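Local structure of rutinosidase (Aspergillus niger, 6I1A) at residues Y283-A288 with S329-G334; R319-G324 with W358-F363; A323-W328 with Q333-W338. The protein hydrolyses glycosidic bonds as a secreted rutinosidase of glycoside hydrolase family 5, and probably also acts as an exo-1,3-beta-glucanase. One frame throughout, in Å; residues are numbered along the deposited sequence.

Contact 1: residues Y283-A288 with S329-G334; sequences YILADA and SSFSQG. With EDO (1,2-ethanediol), chain Q.
F331 carries its ring anti to its own carbonyl carbon (chi1 -64°), and this sends the ring across to helix 280-290. L285 has CG anti to the backbone N (chi1 -178°). Its CB does not aim straight at the other segment, but with chi2 60° CD1 then reaches the ring. The two side chains cross obliquely, with L285 CD1 3.9 Å from F331 CE2. One turn on, A288 points its CB at the same ring, and A288 CB comes to 3.7 Å from F331 CD2. Both methyl groups approach the ring at a slant. A molecule of 1,2-ethanediol, probably from the crystallisation liquor, has its C1 4.0 Å from F331 CE2. Its O1 is hydrogen-bonded to S330 OG at 2.6 Å.

This is a helix-helix contact on the outside of the TIM barrel. The C-terminal end of helix 317-331 meets the neighbouring helix 280-290. A288 is buried and also touches T327, whereas F331 is exposed. Beyond the ring, K21 NZ is hydrogen-bonded to S329 O and S332 O. No hydrogen bond or salt bridge joins 283-288 to 329-334. The contact therefore has no directional bond across it. It rests on dispersion and the exclusion of water, and the exposed F331 ring is only partly covered.

Contact 2: residues R319-G324 with W358-F363; sequences RNVLAG and WCYETF. With EDO (1,2-ethanediol), chain L.
V321 CG2 sits over one face of the F363 ring. It is 3.5 Å from F363 CE2 and 3.9 Å from the ring centroid. The line to the centroid leans 28° from the ring normal, a CH-pi contact. The other branch, V321 CG1, is anti to the backbone N (chi1 175°). It comes only loosely near Y360, 4.5 Å from Y360 CE1. C359 O lies over the centre of the F363 ring, 3.7 Å above its plane. Y360 OH is 2.5 Å from O1 of a 1,2-ethanediol, probably from the crystallisation liquor. This O1 lies at the edge of the tyrosine ring, near its plane. The diol is hydrogen-bonded to G86 O and N23 ND2.

In the fold, the contact joins helix 317-331 of the TIM barrel to the short C-terminal helix 360-365. All three touching residues are buried. Y337 and F369 lie against both aromatic residues, and I306 of strand 299-308 touches V321 and F363.

Further out, C359 is the N-cap of helix 360-365. Its SG accepts a weak bond from T362 N at 3.7 Å. On the other segment, R319 NH1 donates to N320 OD1 at 2.8 Å, and the acceptor is tilted 18° out of the guanidinium plane. R319 NH2 makes a salt bridge to E278, while N320 ND2 is hydrogen-bonded to S277 O.

Contact 3: residues A323-W328 with Q333-W338; sequences AGLETW and QGSSYW
This is a helix-to-strand contact in the TIM barrel, where helix 317-331 turns back into strand 334-337. That strand closes the barrel: S335 bonds to G24 of strand 22-26, and G334 and S336 bond to V301 of strand 299-308. The local axes of helix and strand run at 143°, roughly antiparallel, and approach to 7.1 Å. The contact is buried. At the turn, G334 N gives a weak hydrogen bond to W328 O at 3.3 Å. The same carbonyl oxygen is bonded by S332 OG. G334 has a positive phi of 120°, and in this conformation a side chain would collide with the preceding carbonyl.

W328 and S335 point at each other. S335 OG meets the indole at its edge, near the ring plane, 3.4 Å from W328 CD1. S335 CB is also 3.4 Å from W328 CD1. Elsewhere the indole meets W304 edge-to-face and lies against H267. L325 CD2 lies 3.8 Å from S335 OG.

In the helix, A323 O accepts from T327 N and T327 OG1, which arrive from opposite faces of the carbonyl plane. S335 OG sits between its backbone N and carbonyl carbon (chi1 61°). From there it donates to a bridging water at 2.7 Å, and that water in turn donates to L325 O at 2.9 Å.

Overall arrangement
Helix 317-331 takes part in all three contacts. Contact 2 uses its first half, contact 3 its second half and contact 1 its C-terminal end with the following turn. Centres of contacts 1 and 3 are about 7 Å apart, those of contacts 2 and 3 about 10 Å, and those of contacts 1 and 2 about 15 Å. Along the chain, helix 280-290 comes first, then helix 317-331, strand 334-337 and helix 360-365. I284 touches G324, which brings contacts 1 and 2 together. Helix 317-331, between the last two strands of the TIM barrel, is thus held to the preceding helix, the closing strand and the C-terminal helix.

Contact 1: residues Y283-A288 with S329-G334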
loop_
_atom_site.group_PDB
_atom_site.type_symbol
_atom_site.label_atom_id
_atom_site.label_comp_id
_atom_site.label_asym_id
_atom_site.label_seq_id
_atom_site.Cartn_x
_atom_site.Cartn_y
_atom_site.Cartn_z
ATOM N N TYR A 283 -5.856 10.536 2.605
ATOM C CA TYR A 283 -4.565 9.808 2.381
ATOM C C TYR A 283 -3.534 10.278 3.403
ATOM O O TYR A 283 -2.723 9.474 3.948
ATOM C CB TYR A 283 -4.060 9.985 0.958
ATOM C CG TYR A 283 -4.752 9.094 -0.042
ATOM C CD1 TYR A 283 -5.935 9.457 -0.650
ATOM C CD2 TYR A 283 -4.236 7.853 -0.336
ATOM C CE1 TYR A 283 -6.612 8.606 -1.497
ATOM C CE2 TYR A 283 -4.878 7.001 -1.231
ATOM C CZ TYR A 283 -6.052 7.395 -1.838
ATOM O OH TYR A 283 -6.758 6.539 -2.679
ATOM N N ILE A 284 -3.508 11.578 3.697
ATOM C CA ILE A 284 -2.603 12.127 4.730
ATOM C C ILE A 284 -2.939 11.486 6.082
ATOM O O ILE A 284 -2.035 11.034 6.834
ATOM C CB ILE A 284 -2.728 13.667 4.751
ATOM C CG1 ILE A 284 -2.039 14.268 3.523
ATOM C CG2 ILE A 284 -2.176 14.306 6.020
ATOM C CD1 ILE A 284 -2.355 15.735 3.274
ATOM N N LEU A 285 -4.229 11.497 6.451
ATOM C CA LEU A 285 -4.614 10.924 7.743
ATOM C C LEU A 285 -4.293 9.417 7.777
ATOM O O LEU A 285 -3.835 8.935 8.830
ATOM C CB LEU A 285 -6.104 11.187 8.011
ATOM C CG LEU A 285 -6.643 10.672 9.353
ATOM C CD1 LEU A 285 -5.895 11.321 10.500
ATOM C CD2 LEU A 285 -8.133 10.953 9.461
ATOM N N ALA A 286 -4.456 8.681 6.691
ATOM C CA ALA A 286 -4.130 7.249 6.653
ATOM C C ALA A 286 -2.637 7.031 6.970
ATOM O O ALA A 286 -2.251 6.157 7.794
ATOM C CB ALA A 286 -4.513 6.634 5.320
ATOM N N ASP A 287 -1.771 7.830 6.372
ATOM C CA ASP A 287 -0.334 7.733 6.634
ATOM C C ASP A 287 -0.069 8.012 8.097
ATOM O O ASP A 287 0.735 7.335 8.753
ATOM C CB ASP A 287 0.441 8.698 5.729
ATOM C CG ASP A 287 0.546 8.254 4.286
ATOM O OD1 ASP A 287 0.306 7.046 3.989
ATOM O OD2 ASP A 287 0.908 9.089 3.455
ATOM N N ALA A 288 -0.655 9.073 8.636
ATOM C CA ALA A 288 -0.374 9.428 10.019
ATOM C C ALA A 288 -0.873 8.337 10.976
ATOM O O ALA A 288 -0.217 8.020 12.005
ATOM C CB ALA A 288 -1.013 10.751 10.422
ATOM N N SER A 329 1.853 17.355 12.794
ATOM C CA SER A 329 2.294 17.883 14.104
ATOM C C SER A 329 1.459 17.313 15.267
ATOM O O SER A 329 1.889 17.542 16.435
ATOM C CB SER A 329 2.350 19.377 14.066
ATOM O OG SER A 329 1.069 19.876 13.824
ATOM N N SER A 330 0.378 16.657 14.975
ATOM C CA SER A 330 -0.497 16.019 15.996
ATOM C C SER A 330 -0.065 14.589 16.260
ATOM O O SER A 330 0.134 14.229 17.431
ATOM C CB SER A 330 -1.918 16.105 15.653
ATOM O OG SER A 330 -2.667 15.677 16.782
ATOM N N PHE A 331 0.176 13.828 15.209
ATOM C CA PHE A 331 0.495 12.392 15.349
ATOM C C PHE A 331 2.003 12.148 15.299
ATOM O O PHE A 331 2.404 10.948 15.525
ATOM C CB PHE A 331 -0.207 11.584 14.282
ATOM C CG PHE A 331 -1.702 11.657 14.435
ATOM C CD1 PHE A 331 -2.317 11.096 15.533
ATOM C CD2 PHE A 331 -2.473 12.265 13.472
ATOM C CE1 PHE A 331 -3.690 11.228 15.693
ATOM C CE2 PHE A 331 -3.840 12.367 13.634
ATOM C CZ PHE A 331 -4.433 11.820 14.725
ATOM N N SER A 332 2.802 13.160 15.069
ATOM C CA SER A 332 4.264 13.023 15.064
ATOM C C SER A 332 4.847 14.357 15.516
ATOM O O SER A 332 4.115 15.213 16.088
ATOM C CB SER A 332 4.730 12.510 13.714
ATOM O OG SER A 332 4.104 13.087 12.585
ATOM N N GLN A 333 6.126 14.627 15.282
ATOM C CA GLN A 333 6.752 15.847 15.806
ATOM C C GLN A 333 6.763 17.022 14.827
ATOM O O GLN A 333 7.510 17.929 15.027
ATOM C CB GLN A 333 8.176 15.555 16.289
ATOM C CG GLN A 333 8.295 14.351 17.211
ATOM C CD GLN A 333 7.401 14.452 18.419
ATOM O OE1 GLN A 333 7.443 15.485 19.130
ATOM N NE2 GLN A 333 6.642 13.432 18.657
ATOM N N GLY A 334 6.047 16.920 13.748
ATOM C CA GLY A 334 6.046 17.949 12.717
ATOM C C GLY A 334 6.510 17.386 11.398
ATOM O O GLY A 334 6.502 16.172 11.191
HETATM C C1 EDO Q . -5.398 15.961 14.566
HETATM O O1 EDO Q . -4.921 16.574 15.741
HETATM C C2 EDO Q . -5.001 16.606 13.306
HETATM O O2 EDO Q . -5.682 17.851 13.160
#

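Contact 2: residues R319-G324 with W358-F363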
loop_
_atom_site.group_PDB
_atom_site.type_symbol
_atom_site.label_atom_id
_atom_site.label_comp_id
_atom_site.label_asym_id
_atom_site.label_seq_id
_atom_site.Cartn_x
_atom_site.Cartn_y
_atom_site.Cartn_z
ATOM N N ARG A 319 -6.049 24.413 1.651
ATOM C CA ARG A 319 -6.712 23.423 2.538
ATOM C C ARG A 319 -5.805 22.197 2.716
ATOM O O ARG A 319 -5.674 21.726 3.854
ATOM C CB ARG A 319 -8.065 23.028 1.937
ATOM C CG ARG A 319 -8.768 21.890 2.660
ATOM C CD ARG A 319 -8.509 20.553 1.985
ATOM N NE ARG A 319 -9.753 19.830 1.782
ATOM C CZ ARG A 319 -9.948 18.871 0.890
ATOM N NH1 ARG A 319 -8.972 18.498 0.082
ATOM N NH2 ARG A 319 -11.130 18.289 0.808
ATOM N N ASN A 320 -5.195 21.725 1.627
ATOM C CA ASN A 320 -4.335 20.510 1.634
ATOM C C ASN A 320 -3.037 20.748 2.417
ATOM O O ASN A 320 -2.656 19.869 3.199
ATOM C CB ASN A 320 -4.122 19.973 0.218
ATOM C CG ASN A 320 -5.355 19.268 -0.311
ATOM O OD1 ASN A 320 -6.169 18.783 0.465
ATOM N ND2 ASN A 320 -5.495 19.201 -1.623
ATOM N N VAL A 321 -2.366 21.877 2.191
ATOM C CA VAL A 321 -1.102 22.151 2.963
ATOM C C VAL A 321 -1.430 22.248 4.433
ATOM O O VAL A 321 -0.732 21.649 5.295
ATOM C CB VAL A 321 -0.381 23.429 2.503
ATOM C CG1 VAL A 321 0.832 23.744 3.377
ATOM C CG2 VAL A 321 0.036 23.344 1.096
ATOM N N LEU A 322 -2.475 23.011 4.804
ATOM C CA LEU A 322 -2.811 23.167 6.221
ATOM C C LEU A 322 -3.254 21.846 6.844
ATOM O O LEU A 322 -2.895 21.565 8.006
ATOM C CB LEU A 322 -3.881 24.254 6.387
ATOM C CG LEU A 322 -3.423 25.662 6.008
ATOM C CD1 LEU A 322 -4.592 26.629 6.207
ATOM C CD2 LEU A 322 -2.249 26.124 6.820
ATOM N N ALA A 323 -4.004 21.021 6.097
ATOM C CA ALA A 323 -4.423 19.701 6.597
ATOM C C ALA A 323 -3.187 18.847 6.929
ATOM O O ALA A 323 -3.104 18.173 7.959
ATOM C CB ALA A 323 -5.343 19.001 5.625
ATOM N N GLY A 324 -2.239 18.835 6.024
ATOM C CA GLY A 324 -1.038 18.039 6.265
ATOM C C GLY A 324 -0.266 18.577 7.430
ATOM O O GLY A 324 0.165 17.802 8.325
ATOM N N TRP A 358 4.634 22.328 -5.467
ATOM C CA TRP A 358 5.916 21.922 -4.808
ATOM C C TRP A 358 6.747 23.106 -4.314
ATOM O O TRP A 358 7.843 22.833 -3.782
ATOM C CB TRP A 358 6.716 21.048 -5.763
ATOM C CG TRP A 358 6.134 19.723 -6.084
ATOM C CD1 TRP A 358 5.159 19.476 -6.987
ATOM C CD2 TRP A 358 6.515 18.465 -5.533
ATOM N NE1 TRP A 358 4.914 18.122 -7.040
ATOM C CE2 TRP A 358 5.730 17.467 -6.121
ATOM C CE3 TRP A 358 7.433 18.093 -4.528
ATOM C CZ2 TRP A 358 5.859 16.113 -5.807
ATOM C CZ3 TRP A 358 7.562 16.759 -4.225
ATOM C CH2 TRP A 358 6.810 15.769 -4.839
ATOM N N CYS A 359 6.301 24.357 -4.450
ATOM C CA CYS A 359 7.086 25.542 -4.050
ATOM C C CYS A 359 6.550 26.121 -2.776
ATOM O O CYS A 359 5.484 26.793 -2.766
ATOM C CB CYS A 359 7.099 26.565 -5.158
ATOM S SG CYS A 359 8.207 27.929 -4.736
ATOM N N TYR A 360 7.196 25.888 -1.661
ATOM C CA TYR A 360 6.681 26.377 -0.383
ATOM C C TYR A 360 6.670 27.907 -0.315
ATOM O O TYR A 360 5.814 28.484 0.312
ATOM C CB TYR A 360 7.482 25.805 0.781
ATOM C CG TYR A 360 6.747 25.781 2.079
ATOM C CD1 TYR A 360 5.858 24.769 2.375
ATOM C CD2 TYR A 360 6.847 26.811 3.000
ATOM C CE1 TYR A 360 5.193 24.712 3.582
ATOM C CE2 TYR A 360 6.193 26.780 4.221
ATOM C CZ TYR A 360 5.359 25.707 4.534
ATOM O OH TYR A 360 4.701 25.616 5.733
ATOM N N GLU A 361 7.667 28.585 -0.908
ATOM C CA GLU A 361 7.728 30.067 -0.847
ATOM C C GLU A 361 6.481 30.628 -1.551
ATOM O O GLU A 361 5.977 31.648 -1.066
ATOM C CB GLU A 361 8.990 30.593 -1.495
ATOM C CG GLU A 361 10.221 30.360 -0.620
ATOM C CD GLU A 361 11.465 31.075 -1.106
ATOM O OE1 GLU A 361 11.464 31.489 -2.260
ATOM O OE2 GLU A 361 12.453 30.997 -0.424
ATOM N N THR A 362 6.002 29.960 -2.589
ATOM C CA THR A 362 4.743 30.418 -3.265
ATOM C C THR A 362 3.623 30.397 -2.244
ATOM O O THR A 362 2.798 31.351 -2.153
ATOM C CB THR A 362 4.411 29.521 -4.446
ATOM O OG1 THR A 362 5.397 29.745 -5.453
ATOM C CG2 THR A 362 3.029 29.800 -4.991
ATOM N N PHE A 363 3.494 29.339 -1.450
ATOM C CA PHE A 363 2.423 29.271 -0.431
ATOM C C PHE A 363 2.509 30.437 0.542
ATOM O O PHE A 363 1.514 31.006 1.006
ATOM C CB PHE A 363 2.485 27.953 0.338
ATOM C CG PHE A 363 2.382 26.712 -0.495
ATOM C CD1 PHE A 363 1.746 26.666 -1.710
ATOM C CD2 PHE A 363 2.927 25.522 -0.021
ATOM C CE1 PHE A 363 1.596 25.501 -2.430
ATOM C CE2 PHE A 363 2.799 24.352 -0.748
ATOM C CZ PHE A 363 2.109 24.325 -1.931
HETATM C C1 EDO L . 4.794 26.989 8.723
HETATM O O1 EDO L . 4.952 27.460 7.451
HETATM C C2 EDO L . 3.423 27.064 9.239
HETATM O O2 EDO L . 3.368 26.371 10.506
#

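Contact 3: residues A323-W328 with Q333-W338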
loop_
_atom_site.group_PDB
_atom_site.type_symbol
_atom_site.label_atom_id
_atom_site.label_comp_id
_atom_site.label_asym_id
_atom_site.label_seq_id
_atom_site.Cartn_x
_atom_site.Cartn_y
_atom_site.Cartn_z
ATOM N N ALA A 323 -4.004 21.021 6.097
ATOM C CA ALA A 323 -4.423 19.701 6.597
ATOM C C ALA A 323 -3.187 18.847 6.929
ATOM O O ALA A 323 -3.104 18.173 7.959
ATOM C CB ALA A 323 -5.343 19.001 5.625
ATOM N N GLY A 324 -2.239 18.835 6.024
ATOM C CA GLY A 324 -1.038 18.039 6.265
ATOM C C GLY A 324 -0.266 18.577 7.430
ATOM O O GLY A 324 0.165 17.802 8.325
ATOM N N LEU A 325 0.002 19.889 7.503
ATOM C CA LEU A 325 0.764 20.437 8.633
ATOM C C LEU A 325 0.124 20.034 9.966
ATOM O O LEU A 325 0.807 19.586 10.923
ATOM C CB LEU A 325 0.848 21.955 8.555
ATOM C CG LEU A 325 1.691 22.474 7.412
ATOM C CD1 LEU A 325 1.698 24.000 7.414
ATOM C CD2 LEU A 325 3.137 22.039 7.480
ATOM N N GLU A 326 -1.189 20.177 10.049
ATOM C CA GLU A 326 -1.909 19.895 11.305
ATOM C C GLU A 326 -1.806 18.408 11.679
ATOM O O GLU A 326 -1.632 18.051 12.868
ATOM C CB GLU A 326 -3.399 20.288 11.229
ATOM C CG GLU A 326 -3.654 21.781 11.286
ATOM C CD GLU A 326 -5.097 22.157 11.014
ATOM O OE1 GLU A 326 -5.290 23.343 10.628
ATOM O OE2 GLU A 326 -5.992 21.207 11.026
ATOM N N THR A 327 -1.881 17.531 10.676
ATOM C CA THR A 327 -1.855 16.078 10.899
ATOM C C THR A 327 -0.454 15.677 11.359
ATOM O O THR A 327 -0.334 14.952 12.333
ATOM C CB THR A 327 -2.288 15.357 9.644
ATOM O OG1 THR A 327 -3.599 15.767 9.222
ATOM C CG2 THR A 327 -2.314 13.857 9.878
ATOM N N TRP A 328 0.557 16.084 10.636
ATOM C CA TRP A 328 1.914 15.636 11.005
ATOM C C TRP A 328 2.317 16.159 12.370
ATOM O O TRP A 328 3.148 15.491 13.062
ATOM C CB TRP A 328 2.947 16.041 9.976
ATOM C CG TRP A 328 2.658 15.704 8.545
ATOM C CD1 TRP A 328 2.758 16.549 7.480
ATOM C CD2 TRP A 328 2.127 14.479 7.993
ATOM N NE1 TRP A 328 2.425 15.935 6.335
ATOM C CE2 TRP A 328 2.039 14.643 6.586
ATOM C CE3 TRP A 328 1.809 13.229 8.507
ATOM C CZ2 TRP A 328 1.635 13.630 5.706
ATOM C CZ3 TRP A 328 1.388 12.230 7.642
ATOM C CH2 TRP A 328 1.294 12.414 6.265
ATOM N N GLN A 333 6.126 14.627 15.282
ATOM C CA GLN A 333 6.752 15.847 15.806
ATOM C C GLN A 333 6.763 17.022 14.827
ATOM O O GLN A 333 7.510 17.929 15.027
ATOM C CB GLN A 333 8.176 15.555 16.289
ATOM C CG GLN A 333 8.295 14.351 17.211
ATOM C CD GLN A 333 7.401 14.452 18.419
ATOM O OE1 GLN A 333 7.443 15.485 19.130
ATOM N NE2 GLN A 333 6.642 13.432 18.657
ATOM N N GLY A 334 6.047 16.920 13.748
ATOM C CA GLY A 334 6.046 17.949 12.717
ATOM C C GLY A 334 6.510 17.386 11.398
ATOM O O GLY A 334 6.502 16.172 11.191
ATOM N N SER A 335 6.879 18.274 10.512
ATOM C CA SER A 335 7.164 17.901 9.131
ATOM C C SER A 335 8.046 18.957 8.475
ATOM O O SER A 335 8.089 20.101 8.928
ATOM C CB SER A 335 5.888 17.671 8.348
ATOM O OG SER A 335 5.107 18.884 8.317
ATOM N N SER A 336 8.621 18.566 7.351
ATOM C CA SER A 336 9.334 19.518 6.483
ATOM C C SER A 336 8.941 19.283 5.037
ATOM O O SER A 336 9.085 18.194 4.493
ATOM C CB SER A 336 10.871 19.531 6.645
ATOM O OG SER A 336 11.453 18.262 6.655
ATOM N N TYR A 337 8.399 20.321 4.399
ATOM C CA TYR A 337 7.837 20.247 3.044
ATOM C C TYR A 337 8.945 20.161 2.021
ATOM O O TYR A 337 10.012 20.778 2.168
ATOM C CB TYR A 337 6.999 21.514 2.795
ATOM C CG TYR A 337 6.007 21.363 1.681
ATOM C CD1 TYR A 337 4.765 20.844 1.935
ATOM C CD2 TYR A 337 6.314 21.700 0.380
ATOM C CE1 TYR A 337 3.836 20.691 0.931
ATOM C CE2 TYR A 337 5.401 21.485 -0.667
ATOM C CZ TYR A 337 4.169 20.958 -0.371
ATOM O OH TYR A 337 3.249 20.746 -1.376
ATOM N N TRP A 338 8.686 19.426 0.948
ATOM C CA TRP A 338 9.569 19.384 -0.237
ATOM C C TRP A 338 8.910 20.292 -1.266
ATOM O O TRP A 338 7.922 19.847 -1.853
ATOM C CB TRP A 338 9.762 17.975 -0.795
ATOM C CG TRP A 338 10.845 17.925 -1.831
ATOM C CD1 TRP A 338 10.791 18.190 -3.167
ATOM C CD2 TRP A 338 12.239 17.685 -1.529
ATOM N NE1 TRP A 338 12.041 18.072 -3.723
ATOM C CE2 TRP A 338 12.942 17.776 -2.732
ATOM C CE3 TRP A 338 12.946 17.330 -0.364
ATOM C CZ2 TRP A 338 14.318 17.537 -2.837
ATOM C CZ3 TRP A 338 14.299 17.127 -0.459
ATOM C CH2 TRP A 338 14.970 17.220 -1.663
HETATM O O HOH W 1 3.666 19.477 10.580
#